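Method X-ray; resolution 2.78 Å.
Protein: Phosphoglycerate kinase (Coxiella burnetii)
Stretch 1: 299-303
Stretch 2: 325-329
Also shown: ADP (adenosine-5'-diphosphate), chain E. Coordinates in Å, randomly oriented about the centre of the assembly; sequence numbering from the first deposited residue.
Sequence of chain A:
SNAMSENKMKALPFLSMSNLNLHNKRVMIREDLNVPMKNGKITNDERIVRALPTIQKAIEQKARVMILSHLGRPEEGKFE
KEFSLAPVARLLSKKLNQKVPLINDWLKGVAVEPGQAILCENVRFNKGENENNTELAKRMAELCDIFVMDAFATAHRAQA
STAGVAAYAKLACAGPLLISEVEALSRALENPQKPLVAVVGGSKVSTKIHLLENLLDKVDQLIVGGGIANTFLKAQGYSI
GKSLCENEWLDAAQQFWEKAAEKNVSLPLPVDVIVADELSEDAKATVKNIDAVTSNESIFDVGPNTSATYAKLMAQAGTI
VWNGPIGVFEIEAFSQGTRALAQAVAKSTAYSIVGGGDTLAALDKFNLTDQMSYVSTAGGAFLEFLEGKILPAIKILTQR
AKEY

Stretch 1 (299-303) IFDVG
Stretch 2 325-329: PIGVF

Residues 299-303 and 325-329 of phosphoglycerate kinase meet as two buried segments of one chain, covering 235 Å² of each other's surface, both sides summed. Stretch 1 enters as β-strand continuing from earlier in the chain (I299 phi/psi -85/121), F300 adopts -113/-8, and the chain turns a corner at D301 (-165/161) before V302 (-76/164) and G303 (-98/-178). Stretch 2 has no regular helix or strand: P325 (-70/148), I326 (-101/5), G327 (-153/179), V328 (-76/68) and F329 (-58/-24). The segments run in roughly opposing directions, 147° apart from CA 300-302 to CA 326-328, with D301 CA 4.2 Å from G327 CA setting the register.

I326, F300 and V328 cover the most surface. One hydrogen bond joins the stretches: V328 N donates to F300 O at 2.9 Å, and its N-H...O angle of 165° makes it nearly straight. The same carbonyl lies close to the glycine, with F300 O 3.2 Å from G327 CA. F300 CB also packs against V328 CG2 at 3.8 Å, an apolar contact between the same two residues that share the hydrogen bond. F300 (chi1 -56°, m; chi2 -50°) has its CA-to-CB bond sideways and the end of its side chain leading away; the CA-to-CB bond of V328 (chi1 -171°, t) is also sideways to the other stretch, its CG2 oblique to the F300 ring.

I326 makes the second apolar contact. Its chi1 is p (58°) and its chi2 lies between wells at 102°; although CA-to-CB points sideways, the side chain's end comes nearer to stretch 1, bringing I326 CD1 to 3.5 Å from V302 CG2. The CA-to-CB bond of V302 (chi1 -61°, m) is sideways to the other stretch, and two branched aliphatic groups meet beyond the corner. D301 (chi1 -148°, between wells; chi2 4°) lies between the two apolar pairs, its OD1 3.5 Å from G327 CA and 4.0 Å from I326 CD1, while OD2 is hydrogen-bonded elsewhere in the structure.

The absence of a side chain at G327 permits this close approach: an ideal CB would point toward stretch 1 and lie 2.1 Å from D301 OD1 and 2.8 Å from F300 O, a clash with both. Within stretch 2, F329 N makes a weak hydrogen bond to G327 O at 2.6 Å, and the CA-to-CB bond of F329 (chi1 79°, p; chi2 -83°) points away from stretch 1. ADP approaches both segments: its N6 donates a weak hydrogen bond to I299 O at 3.2 Å (angle 134°), and its O3A lies 3.6 Å from P325 CD.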

ATOM      1  N   ILE A 299      -0.884   4.531 -27.435  1.00 23.05           N
ATOM      2  CA  ILE A 299      -0.035   5.349 -26.574  1.00 22.83           C
ATOM      3  C   ILE A 299       0.603   4.496 -25.481  1.00 22.92           C
ATOM      4  O   ILE A 299      -0.099   3.888 -24.687  1.00 22.63           O
ATOM      5  CB  ILE A 299      -0.833   6.478 -25.920  1.00 21.74           C
ATOM      6  CG1 ILE A 299      -1.413   7.407 -27.010  1.00 21.86           C
ATOM      7  CG2 ILE A 299       0.054   7.266 -24.953  1.00 21.42           C
ATOM      8  CD1 ILE A 299      -2.346   8.496 -26.475  1.00 19.44           C
ATOM      9  N   PHE A 300       1.936   4.463 -25.446  1.00 24.19           N
ATOM     10  CA  PHE A 300       2.685   3.710 -24.436  1.00 24.40           C
ATOM     11  C   PHE A 300       3.492   4.576 -23.455  1.00 24.38           C
ATOM     12  O   PHE A 300       4.060   4.070 -22.486  1.00 24.26           O
ATOM     13  CB  PHE A 300       3.634   2.741 -25.126  1.00 26.15           C
ATOM     14  CG  PHE A 300       2.954   1.786 -26.080  1.00 26.47           C
ATOM     15  CD1 PHE A 300       1.852   1.056 -25.687  1.00 25.61           C
ATOM     16  CD2 PHE A 300       3.435   1.609 -27.361  1.00 28.09           C
ATOM     17  CE1 PHE A 300       1.245   0.168 -26.550  1.00 26.50           C
ATOM     18  CE2 PHE A 300       2.836   0.730 -28.223  1.00 29.05           C
ATOM     19  CZ  PHE A 300       1.734   0.005 -27.813  1.00 28.41           C
ATOM     20  N   ASP A 301       3.560   5.874 -23.701  1.00 24.54           N
ATOM     21  CA  ASP A 301       4.317   6.764 -22.825  1.00 25.26           C
ATOM     22  C   ASP A 301       3.929   8.196 -23.107  1.00 24.99           C
ATOM     23  O   ASP A 301       3.366   8.493 -24.153  1.00 25.45           O
ATOM     24  CB  ASP A 301       5.841   6.595 -23.032  1.00 27.04           C
ATOM     25  CG  ASP A 301       6.661   6.835 -21.751  1.00 28.29           C
ATOM     26  OD1 ASP A 301       6.074   7.063 -20.658  1.00 26.91           O
ATOM     27  OD2 ASP A 301       7.919   6.796 -21.848  1.00 30.80           O
ATOM     28  N   VAL A 302       4.223   9.073 -22.157  1.00 24.95           N
ATOM     29  CA  VAL A 302       4.128  10.507 -22.375  1.00 24.97           C
ATOM     30  C   VAL A 302       5.319  10.957 -23.191  1.00 26.51           C
ATOM     31  O   VAL A 302       6.319  10.250 -23.305  1.00 27.33           O
ATOM     32  CB  VAL A 302       4.172  11.298 -21.053  1.00 24.98           C
ATOM     33  CG1 VAL A 302       2.993  10.926 -20.152  1.00 23.27           C
ATOM     34  CG2 VAL A 302       5.515  11.063 -20.344  1.00 25.54           C
ATOM     35  N   GLY A 303       5.204  12.155 -23.743  1.00 27.24           N
ATOM     36  CA  GLY A 303       6.290  12.783 -24.495  1.00 29.20           C
ATOM     37  C   GLY A 303       7.074  13.775 -23.653  1.00 29.96           C
ATOM     38  O   GLY A 303       6.784  13.951 -22.466  1.00 29.00           O
ATOM     39  N   PRO A 325       2.815   3.764 -12.537  1.00 23.91           N
ATOM     40  CA  PRO A 325       3.696   4.254 -13.602  1.00 24.20           C
ATOM     41  C   PRO A 325       2.887   4.857 -14.753  1.00 23.22           C
ATOM     42  O   PRO A 325       1.764   4.403 -15.032  1.00 22.66           O
ATOM     43  CB  PRO A 325       4.423   3.003 -14.055  1.00 25.15           C
ATOM     44  CG  PRO A 325       3.428   1.898 -13.822  1.00 25.16           C
ATOM     45  CD  PRO A 325       2.586   2.312 -12.635  1.00 24.40           C
ATOM     46  N   ILE A 326       3.460   5.872 -15.403  1.00 23.24           N
ATOM     47  CA  ILE A 326       2.745   6.686 -16.400  1.00 22.24           C
ATOM     48  C   ILE A 326       3.084   6.300 -17.846  1.00 22.67           C
ATOM     49  O   ILE A 326       2.628   6.949 -18.797  1.00 22.09           O
ATOM     50  CB  ILE A 326       2.974   8.193 -16.172  1.00 22.26           C
ATOM     51  CG1 ILE A 326       4.463   8.542 -16.219  1.00 23.82           C
ATOM     52  CG2 ILE A 326       2.372   8.627 -14.829  1.00 21.22           C
ATOM     53  CD1 ILE A 326       4.893   9.153 -17.504  1.00 25.08           C
ATOM     54  N   GLY A 327       3.879   5.237 -18.000  1.00 23.30           N
ATOM     55  CA  GLY A 327       4.016   4.553 -19.281  1.00 23.68           C
ATOM     56  C   GLY A 327       4.378   3.091 -19.103  1.00 24.60           C
ATOM     57  O   GLY A 327       4.554   2.605 -17.981  1.00 25.18           O
ATOM     58  N   VAL A 328       4.496   2.381 -20.210  1.00 25.22           N
ATOM     59  CA  VAL A 328       4.839   0.979 -20.171  1.00 26.49           C
ATOM     60  C   VAL A 328       6.324   0.863 -19.881  1.00 28.62           C
ATOM     61  O   VAL A 328       7.116   0.422 -20.723  1.00 30.64           O
ATOM     62  CB  VAL A 328       4.489   0.278 -21.499  1.00 27.13           C
ATOM     63  CG1 VAL A 328       4.641  -1.244 -21.356  1.00 28.00           C
ATOM     64  CG2 VAL A 328       3.065   0.649 -21.946  1.00 25.56           C
ATOM     65  N   PHE A 329       6.697   1.238 -18.662  1.00 28.98           N
ATOM     66  CA  PHE A 329       8.105   1.313 -18.250  1.00 30.68           C
ATOM     67  C   PHE A 329       8.888   0.006 -18.383  1.00 32.51           C
ATOM     68  O   PHE A 329      10.104   0.036 -18.435  1.00 34.52           O
ATOM     69  CB  PHE A 329       8.184   1.759 -16.784  1.00 30.56           C
ATOM     70  CG  PHE A 329       7.901   0.644 -15.797  1.00 30.62           C
ATOM     71  CD1 PHE A 329       6.599   0.308 -15.463  1.00 28.10           C
ATOM     72  CD2 PHE A 329       8.948  -0.085 -15.223  1.00 31.79           C
ATOM     73  CE1 PHE A 329       6.343  -0.719 -14.568  1.00 28.89           C
ATOM     74  CE2 PHE A 329       8.687  -1.113 -14.324  1.00 31.94           C
ATOM     75  CZ  PHE A 329       7.388  -1.433 -14.003  1.00 30.37           C
TER
HETATM   76  PB  ADP E 402       0.535   0.130  -9.458  1.00 64.95           P
HETATM   77  O1B ADP E 402       1.950   0.652  -9.465  1.00 64.55           O
HETATM   78  O2B ADP E 402       0.453  -1.377  -9.316  1.00 64.53           O
HETATM   79  O3B ADP E 402      -0.406   0.899  -8.561  1.00 64.85           O
HETATM   80  PA  ADP E 402      -1.376  -0.023 -11.594  1.00 66.55           P
HETATM   81  O1A ADP E 402      -1.770  -1.342 -10.974  1.00 67.34           O
HETATM   82  O2A ADP E 402      -2.368   1.108 -11.522  1.00 67.07           O
HETATM   83  O3A ADP E 402       0.019   0.492 -10.951  1.00 65.49           O
HETATM   84  O5' ADP E 402      -1.033  -0.342 -13.146  1.00 66.67           O
HETATM   85  C5' ADP E 402       0.286  -0.212 -13.691  1.00 66.13           C
HETATM   86  C4' ADP E 402       0.503  -1.208 -14.821  1.00 66.00           C
HETATM   87  O4' ADP E 402      -0.256  -0.802 -15.966  1.00 66.11           O
HETATM   88  C3' ADP E 402       1.974  -1.298 -15.234  1.00 65.94           C
HETATM   89  O3' ADP E 402       2.471  -2.635 -15.075  1.00 65.17           O
HETATM   90  C2' ADP E 402       2.018  -0.816 -16.680  1.00 65.91           C
HETATM   91  O2' ADP E 402       2.813  -1.651 -17.526  1.00 65.35           O
HETATM   92  C1' ADP E 402       0.561  -0.787 -17.146  1.00 66.02           C
HETATM   93  N9  ADP E 402       0.289   0.400 -18.021  1.00 65.91           N
HETATM   94  C8  ADP E 402       0.418   1.705 -17.682  1.00 65.24           C
HETATM   95  N7  ADP E 402       0.097   2.502 -18.735  1.00 65.17           N
HETATM   96  C5  ADP E 402      -0.249   1.713 -19.772  1.00 64.82           C
HETATM   97  C6  ADP E 402      -0.697   1.905 -21.174  1.00 64.00           C
HETATM   98  N6  ADP E 402      -0.847   3.141 -21.712  1.00 63.31           N
HETATM   99  N1  ADP E 402      -0.958   0.789 -21.904  1.00 64.63           N
HETATM  100  C2  ADP E 402      -0.821  -0.467 -21.416  1.00 64.66           C
HETATM  101  N3  ADP E 402      -0.416  -0.708 -20.154  1.00 65.14           N
HETATM  102  C4  ADP E 402      -0.120   0.319 -19.299  1.00 65.54           C